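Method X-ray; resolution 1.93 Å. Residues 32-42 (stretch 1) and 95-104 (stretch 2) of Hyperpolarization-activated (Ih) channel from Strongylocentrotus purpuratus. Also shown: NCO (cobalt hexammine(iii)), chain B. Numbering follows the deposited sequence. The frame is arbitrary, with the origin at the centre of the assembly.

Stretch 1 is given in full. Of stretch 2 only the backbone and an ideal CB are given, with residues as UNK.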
ATOM      1  N   ASN A  32      -3.364 -28.214  15.345  1.00 32.53           N
ATOM      2  CA  ASN A  32      -3.636 -29.235  14.341  1.00 35.36           C
ATOM      3  C   ASN A  32      -4.494 -28.727  13.191  1.00 31.77           C
ATOM      4  O   ASN A  32      -4.302 -29.136  12.050  1.00 29.59           O
ATOM      5  CB  ASN A  32      -4.246 -30.478  14.987  1.00 38.30           C
ATOM      6  CG  ASN A  32      -3.220 -31.276  15.762  1.00 42.37           C
ATOM      7  OD1 ASN A  32      -2.068 -31.384  15.341  1.00 42.56           O
ATOM      8  ND2 ASN A  32      -3.627 -31.836  16.899  1.00 42.79           N
ATOM      9  N   LYS A  33      -5.427 -27.825  13.489  1.00 32.57           N
ATOM     10  CA  LYS A  33      -6.251 -27.223  12.444  1.00 30.04           C
ATOM     11  C   LYS A  33      -5.376 -26.436  11.475  1.00 29.75           C
ATOM     12  O   LYS A  33      -5.532 -26.524  10.251  1.00 27.50           O
ATOM     13  CB  LYS A  33      -7.311 -26.304  13.048  1.00 31.39           C
ATOM     14  CG  LYS A  33      -8.155 -25.576  12.000  1.00 30.00           C
ATOM     15  CD  LYS A  33      -9.332 -24.821  12.607  1.00 31.48           C
ATOM     16  CE  LYS A  33     -10.326 -24.378  11.501  1.00 29.77           C
ATOM     17  NZ  LYS A  33     -11.086 -23.175  11.890  1.00 37.24           N
ATOM     18  N   ILE A  34      -4.448 -25.673  12.036  1.00 26.79           N
ATOM     19  CA  ILE A  34      -3.541 -24.856  11.240  1.00 25.68           C
ATOM     20  C   ILE A  34      -2.591 -25.711  10.403  1.00 25.03           C
ATOM     21  O   ILE A  34      -2.428 -25.472   9.211  1.00 27.63           O
ATOM     22  CB  ILE A  34      -2.780 -23.881  12.139  1.00 26.91           C
ATOM     23  CG1 ILE A  34      -3.782 -22.896  12.738  1.00 26.95           C
ATOM     24  CG2 ILE A  34      -1.683 -23.153  11.361  1.00 27.91           C
ATOM     25  CD1 ILE A  34      -3.235 -22.058  13.875  1.00 29.89           C
ATOM     26  N   LEU A  35      -1.979 -26.719  11.014  1.00 24.26           N
ATOM     27  CA  LEU A  35      -1.091 -27.615  10.260  1.00 23.06           C
ATOM     28  C   LEU A  35      -1.847 -28.350   9.153  1.00 24.49           C
ATOM     29  O   LEU A  35      -1.344 -28.478   8.038  1.00 23.62           O
ATOM     30  CB  LEU A  35      -0.399 -28.608  11.194  1.00 26.25           C
ATOM     31  CG  LEU A  35       0.528 -27.968  12.232  1.00 30.40           C
ATOM     32  CD1 LEU A  35       1.082 -29.026  13.190  1.00 34.50           C
ATOM     33  CD2 LEU A  35       1.673 -27.220  11.540  1.00 33.05           C
ATOM     34  N   ASP A  36      -3.055 -28.826   9.455  1.00 24.37           N
ATOM     35  CA  ASP A  36      -3.901 -29.467   8.437  1.00 25.54           C
ATOM     36  C   ASP A  36      -4.221 -28.522   7.279  1.00 23.83           C
ATOM     37  O   ASP A  36      -4.300 -28.934   6.107  1.00 23.09           O
ATOM     38  CB  ASP A  36      -5.226 -29.927   9.045  1.00 28.41           C
ATOM     39  CG  ASP A  36      -5.070 -31.105   9.977  1.00 31.28           C
ATOM     40  OD1 ASP A  36      -3.940 -31.600  10.142  1.00 33.55           O
ATOM     41  OD2 ASP A  36      -6.090 -31.532  10.553  1.00 30.81           O
ATOM     42  N   TYR A  37      -4.453 -27.258   7.610  1.00 20.64           N
ATOM     43  CA  TYR A  37      -4.722 -26.252   6.580  1.00 19.41           C
ATOM     44  C   TYR A  37      -3.515 -26.070   5.651  1.00 22.00           C
ATOM     45  O   TYR A  37      -3.660 -26.086   4.428  1.00 22.36           O
ATOM     46  CB  TYR A  37      -5.145 -24.910   7.212  1.00 19.42           C
ATOM     47  CG  TYR A  37      -5.310 -23.780   6.207  1.00 21.56           C
ATOM     48  CD1 TYR A  37      -6.561 -23.452   5.690  1.00 23.58           C
ATOM     49  CD2 TYR A  37      -4.209 -23.055   5.757  1.00 23.25           C
ATOM     50  CE1 TYR A  37      -6.714 -22.415   4.770  1.00 26.38           C
ATOM     51  CE2 TYR A  37      -4.356 -22.022   4.833  1.00 25.45           C
ATOM     52  CZ  TYR A  37      -5.606 -21.707   4.348  1.00 28.78           C
ATOM     53  OH  TYR A  37      -5.734 -20.687   3.430  1.00 32.96           O
ATOM     54  N   TYR A  38      -2.322 -25.908   6.217  1.00 23.64           N
ATOM     55  CA  TYR A  38      -1.139 -25.715   5.373  1.00 24.52           C
ATOM     56  C   TYR A  38      -0.903 -26.927   4.495  1.00 23.72           C
ATOM     57  O   TYR A  38      -0.561 -26.794   3.323  1.00 25.41           O
ATOM     58  CB  TYR A  38       0.114 -25.435   6.205  1.00 25.00           C
ATOM     59  CG  TYR A  38       0.302 -23.970   6.546  1.00 27.88           C
ATOM     60  CD1 TYR A  38      -0.199 -23.445   7.726  1.00 28.29           C
ATOM     61  CD2 TYR A  38       0.973 -23.113   5.680  1.00 31.53           C
ATOM     62  CE1 TYR A  38      -0.039 -22.106   8.039  1.00 27.50           C
ATOM     63  CE2 TYR A  38       1.138 -21.771   5.985  1.00 31.97           C
ATOM     64  CZ  TYR A  38       0.633 -21.278   7.170  1.00 29.43           C
ATOM     65  OH  TYR A  38       0.790 -19.952   7.495  1.00 31.22           O
ATOM     66  N   GLU A  39      -1.076 -28.114   5.066  1.00 23.77           N
ATOM     67  CA  GLU A  39      -0.865 -29.333   4.304  1.00 20.92           C
ATOM     68  C   GLU A  39      -1.885 -29.425   3.179  1.00 23.97           C
ATOM     69  O   GLU A  39      -1.541 -29.737   2.039  1.00 28.38           O
ATOM     70  CB  GLU A  39      -0.976 -30.577   5.189  1.00 23.39           C
ATOM     71  CG  GLU A  39      -0.763 -31.868   4.387  1.00 31.41           C
ATOM     72  CD  GLU A  39      -1.075 -33.122   5.176  1.00 38.97           C
ATOM     73  OE1 GLU A  39      -2.129 -33.165   5.840  1.00 43.02           O
ATOM     74  OE2 GLU A  39      -0.267 -34.071   5.131  1.00 41.54           O
ATOM     75  N   TYR A  40      -3.146 -29.154   3.499  1.00 24.79           N
ATOM     76  CA  TYR A  40      -4.215 -29.275   2.506  1.00 24.70           C
ATOM     77  C   TYR A  40      -4.055 -28.264   1.382  1.00 25.57           C
ATOM     78  O   TYR A  40      -4.193 -28.595   0.198  1.00 25.63           O
ATOM     79  CB  TYR A  40      -5.600 -29.102   3.139  1.00 22.88           C
ATOM     80  CG  TYR A  40      -6.709 -29.315   2.133  1.00 24.14           C
ATOM     81  CD1 TYR A  40      -7.287 -30.571   1.954  1.00 24.66           C
ATOM     82  CD2 TYR A  40      -7.157 -28.272   1.333  1.00 26.00           C
ATOM     83  CE1 TYR A  40      -8.301 -30.767   1.014  1.00 25.65           C
ATOM     84  CE2 TYR A  40      -8.161 -28.462   0.398  1.00 26.50           C
ATOM     85  CZ  TYR A  40      -8.730 -29.708   0.246  1.00 27.44           C
ATOM     86  OH  TYR A  40      -9.728 -29.887  -0.693  1.00 29.55           O
ATOM     87  N   ARG A  41      -3.783 -27.021   1.754  1.00 23.20           N
ATOM     88  CA  ARG A  41      -3.724 -25.961   0.758  1.00 24.62           C
ATOM     89  C   ARG A  41      -2.472 -26.039  -0.095  1.00 27.86           C
ATOM     90  O   ARG A  41      -2.550 -25.929  -1.319  1.00 30.51           O
ATOM     91  CB  ARG A  41      -3.806 -24.582   1.396  1.00 21.12           C
ATOM     92  CG  ARG A  41      -3.724 -23.497   0.345  1.00 24.16           C
ATOM     93  CD  ARG A  41      -3.995 -22.119   0.890  1.00 26.06           C
ATOM     94  NE  ARG A  41      -3.744 -21.099  -0.128  1.00 26.77           N
ATOM     95  CZ  ARG A  41      -3.919 -19.798   0.063  1.00 33.29           C
ATOM     96  NH1 ARG A  41      -4.361 -19.351   1.233  1.00 36.32           N
ATOM     97  NH2 ARG A  41      -3.663 -18.943  -0.915  1.00 34.35           N
ATOM     98  N   TYR A  42      -1.321 -26.228   0.545  1.00 24.73           N
ATOM     99  CA  TYR A  42      -0.043 -26.082  -0.156  1.00 33.57           C
ATOM    100  C   TYR A  42       0.593 -27.411  -0.557  1.00 39.05           C
ATOM    101  O   TYR A  42       1.380 -27.466  -1.505  1.00 43.03           O
ATOM    102  CB  TYR A  42       0.936 -25.204   0.646  1.00 33.92           C
ATOM    103  CG  TYR A  42       0.405 -23.806   0.931  1.00 34.11           C
ATOM    104  CD1 TYR A  42       0.394 -22.825  -0.058  1.00 35.88           C
ATOM    105  CD2 TYR A  42      -0.086 -23.471   2.184  1.00 33.73           C
ATOM    106  CE1 TYR A  42      -0.098 -21.550   0.196  1.00 36.28           C
ATOM    107  CE2 TYR A  42      -0.585 -22.195   2.446  1.00 35.52           C
ATOM    108  CZ  TYR A  42      -0.583 -21.241   1.448  1.00 37.71           C
ATOM    109  OH  TYR A  42      -1.077 -19.979   1.711  1.00 42.06           O
ATOM    110  N   UNK A  95      -9.891 -14.124  -5.892  1.00 24.47           N
ATOM    111  CA  UNK A  95      -8.867 -14.489  -4.912  1.00 26.58           C
ATOM    112  C   UNK A  95      -9.105 -15.905  -4.406  1.00 24.45           C
ATOM    113  O   UNK A  95     -10.200 -16.232  -3.968  1.00 23.70           O
ATOM    114  CB  UNK A  95      -8.858 -13.501  -3.743  1.00 26.58           C
ATOM    115  N   UNK A  96      -8.081 -16.746  -4.463  1.00 22.42           N
ATOM    116  CA  UNK A  96      -8.213 -18.131  -3.999  1.00 22.92           C
ATOM    117  C   UNK A  96      -8.310 -18.183  -2.476  1.00 21.48           C
ATOM    118  O   UNK A  96      -7.535 -17.533  -1.775  1.00 22.34           O
ATOM    119  CB  UNK A  96      -7.030 -18.974  -4.481  1.00 22.92           C
ATOM    120  N   UNK A  97      -9.265 -18.945  -1.962  1.00 20.23           N
ATOM    121  CA  UNK A  97      -9.419 -19.096  -0.515  1.00 21.35           C
ATOM    122  C   UNK A  97      -9.710 -20.552  -0.237  1.00 20.45           C
ATOM    123  O   UNK A  97     -10.349 -21.219  -1.047  1.00 22.80           O
ATOM    124  CB  UNK A  97     -10.526 -18.196   0.038  1.00 21.35           C
ATOM    125  N   UNK A  98      -9.239 -21.047   0.900  1.00 17.45           N
ATOM    126  CA  UNK A  98      -9.554 -22.409   1.313  1.00 17.39           C
ATOM    127  C   UNK A  98     -10.160 -22.333   2.698  1.00 19.93           C
ATOM    128  O   UNK A  98      -9.668 -21.575   3.544  1.00 19.95           O
ATOM    129  CB  UNK A  98      -8.318 -23.310   1.294  1.00 17.39           C
ATOM    130  N   UNK A  99     -11.233 -23.100   2.916  1.00 18.67           N
ATOM    131  CA  UNK A  99     -11.851 -23.243   4.230  1.00 18.48           C
ATOM    132  C   UNK A  99     -11.965 -24.731   4.605  1.00 19.01           C
ATOM    133  O   UNK A  99     -11.883 -25.617   3.743  1.00 20.83           O
ATOM    134  CB  UNK A  99     -13.228 -22.577   4.247  1.00 18.48           C
ATOM    135  N   UNK A 100     -12.157 -24.983   5.896  1.00 18.69           N
ATOM    136  CA  UNK A 100     -12.153 -26.329   6.462  1.00 18.54           C
ATOM    137  C   UNK A 100     -13.534 -26.730   6.958  1.00 22.06           C
ATOM    138  O   UNK A 100     -14.382 -25.875   7.186  1.00 22.39           O
ATOM    139  CB  UNK A 100     -11.141 -26.421   7.606  1.00 18.54           C
ATOM    140  N   UNK A 101     -13.766 -28.042   7.125  1.00 23.75           N
ATOM    141  CA  UNK A 101     -15.057 -28.538   7.611  1.00 22.89           C
ATOM    142  C   UNK A 101     -15.519 -27.800   8.868  1.00 25.54           C
ATOM    143  O   UNK A 101     -14.709 -27.575   9.777  1.00 23.28           O
ATOM    144  CB  UNK A 101     -14.968 -30.038   7.897  1.00 22.89           C
ATOM    145  N   UNK A 102     -16.797 -27.416   8.882  1.00 21.71           N
ATOM    146  CA  UNK A 102     -17.431 -26.694   9.986  1.00 22.47           C
ATOM    147  C   UNK A 102     -17.084 -25.191  10.082  1.00 23.43           C
ATOM    148  O   UNK A 102     -17.630 -24.485  10.929  1.00 25.70           O
ATOM    149  CB  UNK A 102     -17.041 -27.375  11.300  1.00 22.47           C
ATOM    150  N   UNK A 103     -16.194 -24.696   9.222  1.00 21.98           N
ATOM    151  CA  UNK A 103     -15.922 -23.255   9.174  1.00 20.78           C
ATOM    152  C   UNK A 103     -17.161 -22.484   8.727  1.00 22.86           C
ATOM    153  O   UNK A 103     -17.819 -22.864   7.760  1.00 23.65           O
ATOM    154  CB  UNK A 103     -14.752 -22.961   8.233  1.00 20.78           C
ATOM    155  N   UNK A 104     -17.460 -21.387   9.413  1.00 22.95           N
ATOM    156  CA  UNK A 104     -18.461 -20.446   8.919  1.00 23.05           C
ATOM    157  C   UNK A 104     -17.807 -19.424   7.994  1.00 23.91           C
ATOM    158  O   UNK A 104     -17.084 -18.543   8.444  1.00 24.28           O
ATOM    159  CB  UNK A 104     -19.163 -19.743  10.082  1.00 23.05           C
TER
HETATM  160 CO   NCO B 301      -1.439 -34.774   9.332  0.50 17.76          CO
HETATM  161  N1  NCO B 301       0.318 -34.967   8.098  1.00 37.97           N
HETATM  162  N2  NCO B 301      -1.229 -36.832   9.982  1.00 30.30           N
HETATM  163  N3  NCO B 301      -0.364 -34.042  11.135  1.00 33.66           N
HETATM  164  N4  NCO B 301      -2.778 -35.471   7.516  1.00 23.55           N
HETATM  165  N5  NCO B 301      -3.241 -34.616  10.524  1.00 40.36           N
HETATM  166  N6  NCO B 301      -1.610 -32.672   8.620  1.00 30.63           N

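Residues 95-99 form a strand that runs past helix 32-42 at 135° between N-to-C directions, with 9.6 Å between the axes at closest approach; the chain then turns at 100-103.

Position 95 is extended, and its ideal CB has nothing of the helix within 5.5 Å. Stretch 1 sets no preference here, and many side chains would serve; the deposited residue is Glu-95, which makes no contact with the helix.

At position 96 the CA-to-CB bond points toward the helix, and the ideal CB lies 4.9 Å from NH2 of Arg-41, near the end of an extended side chain. An acid could answer the charge, whereas a long apolar or aromatic residue could pack along the arginine. The residue is Phe-96, with chi1 t; its ring turns an edge to the arginine, CE2 being 3.9 Å from Arg-41 NE. Its backbone O accepts a hydrogen bond from water 2, which in turn accepts a weak one from Arg-41 NH1.

Position 97 points away from the helix, as alternation in a strand requires, so stretch 1 constrains it little. It is Glu-97, whose carboxylate is hydrogen-bonded elsewhere in the structure.

Position 98 points back toward the helix at close range. Its ideal CB is 3.9 Å from Tyr-37 CE1, 4.5 Å from Arg-41 CD and 5.1 Å from Tyr-40 CD2, a surface of aromatic and aliphatic carbon that suits a compact apolar side chain such as valine or isoleucine. Val-98 uses both branches: CG1 lies 4.0 Å from Tyr-40 CD2, and CG2 4.1 Å from Arg-41 CG. The Tyr-37 ring lies beside it; Arg-41 NH1 donates to Tyr-37 OH (2.9 Å), and water 1 bonds to that hydroxyl and accepts from Val-98 N. Val-98 O sits at the ring edge, 3.3 Å from Tyr-37 CE1.

Position 99 points away again and could take many residues as far as the helix is concerned; it is Phe-99.

At position 100 the CB points toward the helix and lies 4.5 Å from Lys-33 CE. Beyond it is the carbonyl of Lys-33, already an acceptor for Tyr-37 N, so a side chain long enough to carry a donor, such as glutamine, lysine or arginine, would suit. Gln-100 reaches in with chi2 t, and its NE2 donates to Lys-33 O at 3.0 Å and 166°. Its OE1 has no hydrogen-bonding partner in the model.

Positions 101 and 102 are the middle of a type II turn. A phi of -49° at 101 is compatible with proline, and Pro-101 is found. The positive phi of 76° at 102 would favour glycine or asparagine, yet Ala-102 occupies it.

Position 103 points toward the helix, its ideal CB 5.2 Å from Lys-33 NZ, which suits an acid best, though a neutral acceptor such as asparagine could also serve. Asp-103 supplies the acid: OD1 forms a salt bridge with Lys-33 NZ at 3.0 Å, while OD2 accepts from Gln-100 N at 2.9 Å, bracing the turn.

Position 104 is out of reach and unconstrained by the helix; it is Tyr-104.

Stretch 2, residues 95-104: EFEVFQPADY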
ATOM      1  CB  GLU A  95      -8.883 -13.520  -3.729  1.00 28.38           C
ATOM      2  CG  GLU A  95      -8.331 -12.144  -4.063  1.00 34.00           C
ATOM      3  CD  GLU A  95      -6.828 -12.159  -4.282  0.50 34.97           C
ATOM      4  OE1 GLU A  95      -6.152 -13.029  -3.697  0.50 33.69           O
ATOM      5  OE2 GLU A  95      -6.324 -11.303  -5.037  0.50 37.03           O
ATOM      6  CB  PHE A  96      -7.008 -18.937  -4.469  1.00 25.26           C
ATOM      7  CG  PHE A  96      -7.075 -20.392  -4.122  1.00 28.33           C
ATOM      8  CD1 PHE A  96      -8.080 -21.193  -4.631  1.00 33.98           C
ATOM      9  CD2 PHE A  96      -6.123 -20.964  -3.297  1.00 31.35           C
ATOM     10  CE1 PHE A  96      -8.135 -22.542  -4.328  1.00 35.90           C
ATOM     11  CE2 PHE A  96      -6.169 -22.320  -2.993  1.00 33.47           C
ATOM     12  CZ  PHE A  96      -7.181 -23.106  -3.503  1.00 34.21           C
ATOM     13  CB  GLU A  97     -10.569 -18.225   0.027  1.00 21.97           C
ATOM     14  CG  GLU A  97     -10.309 -16.706  -0.066  1.00 22.11           C
ATOM     15  CD  GLU A  97     -11.346 -15.876   0.667  1.00 24.75           C
ATOM     16  OE1 GLU A  97     -11.805 -16.299   1.749  1.00 26.44           O
ATOM     17  OE2 GLU A  97     -11.700 -14.793   0.164  1.00 26.32           O
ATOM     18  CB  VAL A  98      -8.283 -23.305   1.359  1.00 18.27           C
ATOM     19  CG1 VAL A  98      -8.557 -24.577   2.153  1.00 19.95           C
ATOM     20  CG2 VAL A  98      -7.809 -23.647  -0.050  1.00 19.25           C
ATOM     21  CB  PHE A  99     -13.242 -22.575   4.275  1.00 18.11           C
ATOM     22  CG  PHE A  99     -13.205 -21.061   4.272  1.00 21.79           C
ATOM     23  CD1 PHE A  99     -13.262 -20.343   5.469  1.00 22.52           C
ATOM     24  CD2 PHE A  99     -13.137 -20.358   3.078  1.00 23.20           C
ATOM     25  CE1 PHE A  99     -13.228 -18.960   5.482  1.00 22.54           C
ATOM     26  CE2 PHE A  99     -13.106 -18.963   3.071  1.00 23.44           C
ATOM     27  CZ  PHE A  99     -13.153 -18.259   4.283  1.00 23.69           C
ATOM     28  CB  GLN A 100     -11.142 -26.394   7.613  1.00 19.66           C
ATOM     29  CG  GLN A 100      -9.690 -26.400   7.115  1.00 21.40           C
ATOM     30  CD  GLN A 100      -8.684 -26.135   8.204  1.00 23.56           C
ATOM     31  OE1 GLN A 100      -8.640 -25.041   8.759  1.00 23.03           O
ATOM     32  NE2 GLN A 100      -7.845 -27.135   8.505  1.00 23.25           N
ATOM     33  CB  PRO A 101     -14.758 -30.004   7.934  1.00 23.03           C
ATOM     34  CG  PRO A 101     -13.694 -30.372   6.994  1.00 22.96           C
ATOM     35  CD  PRO A 101     -12.843 -29.144   6.799  1.00 22.57           C
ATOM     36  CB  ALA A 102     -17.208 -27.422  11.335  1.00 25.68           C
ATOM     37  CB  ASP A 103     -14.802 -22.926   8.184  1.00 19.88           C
ATOM     38  CG  ASP A 103     -13.420 -23.166   8.745  1.00 24.76           C
ATOM     39  OD1 ASP A 103     -13.297 -23.497   9.948  1.00 30.01           O
ATOM     40  OD2 ASP A 103     -12.451 -23.014   7.966  1.00 22.99           O
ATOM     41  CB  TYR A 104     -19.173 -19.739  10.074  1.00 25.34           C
ATOM     42  CG  TYR A 104     -20.203 -20.601  10.759  1.00 27.53           C
ATOM     43  CD1 TYR A 104     -21.525 -20.617  10.332  1.00 31.23           C
ATOM     44  CD2 TYR A 104     -19.852 -21.402  11.830  1.00 32.95           C
ATOM     45  CE1 TYR A 104     -22.464 -21.412  10.958  1.00 35.78           C
ATOM     46  CE2 TYR A 104     -20.778 -22.193  12.461  1.00 36.96           C
ATOM     47  CZ  TYR A 104     -22.077 -22.199  12.027  1.00 39.89           C
ATOM     48  OH  TYR A 104     -22.978 -23.006  12.672  1.00 42.73           O
TER
HETATM   49  O   HOH W   1      -7.955 -19.125   2.612  1.00 24.71           O
HETATM   50  O   HOH W   2      -6.686 -17.023   1.036  1.00 40.58           O
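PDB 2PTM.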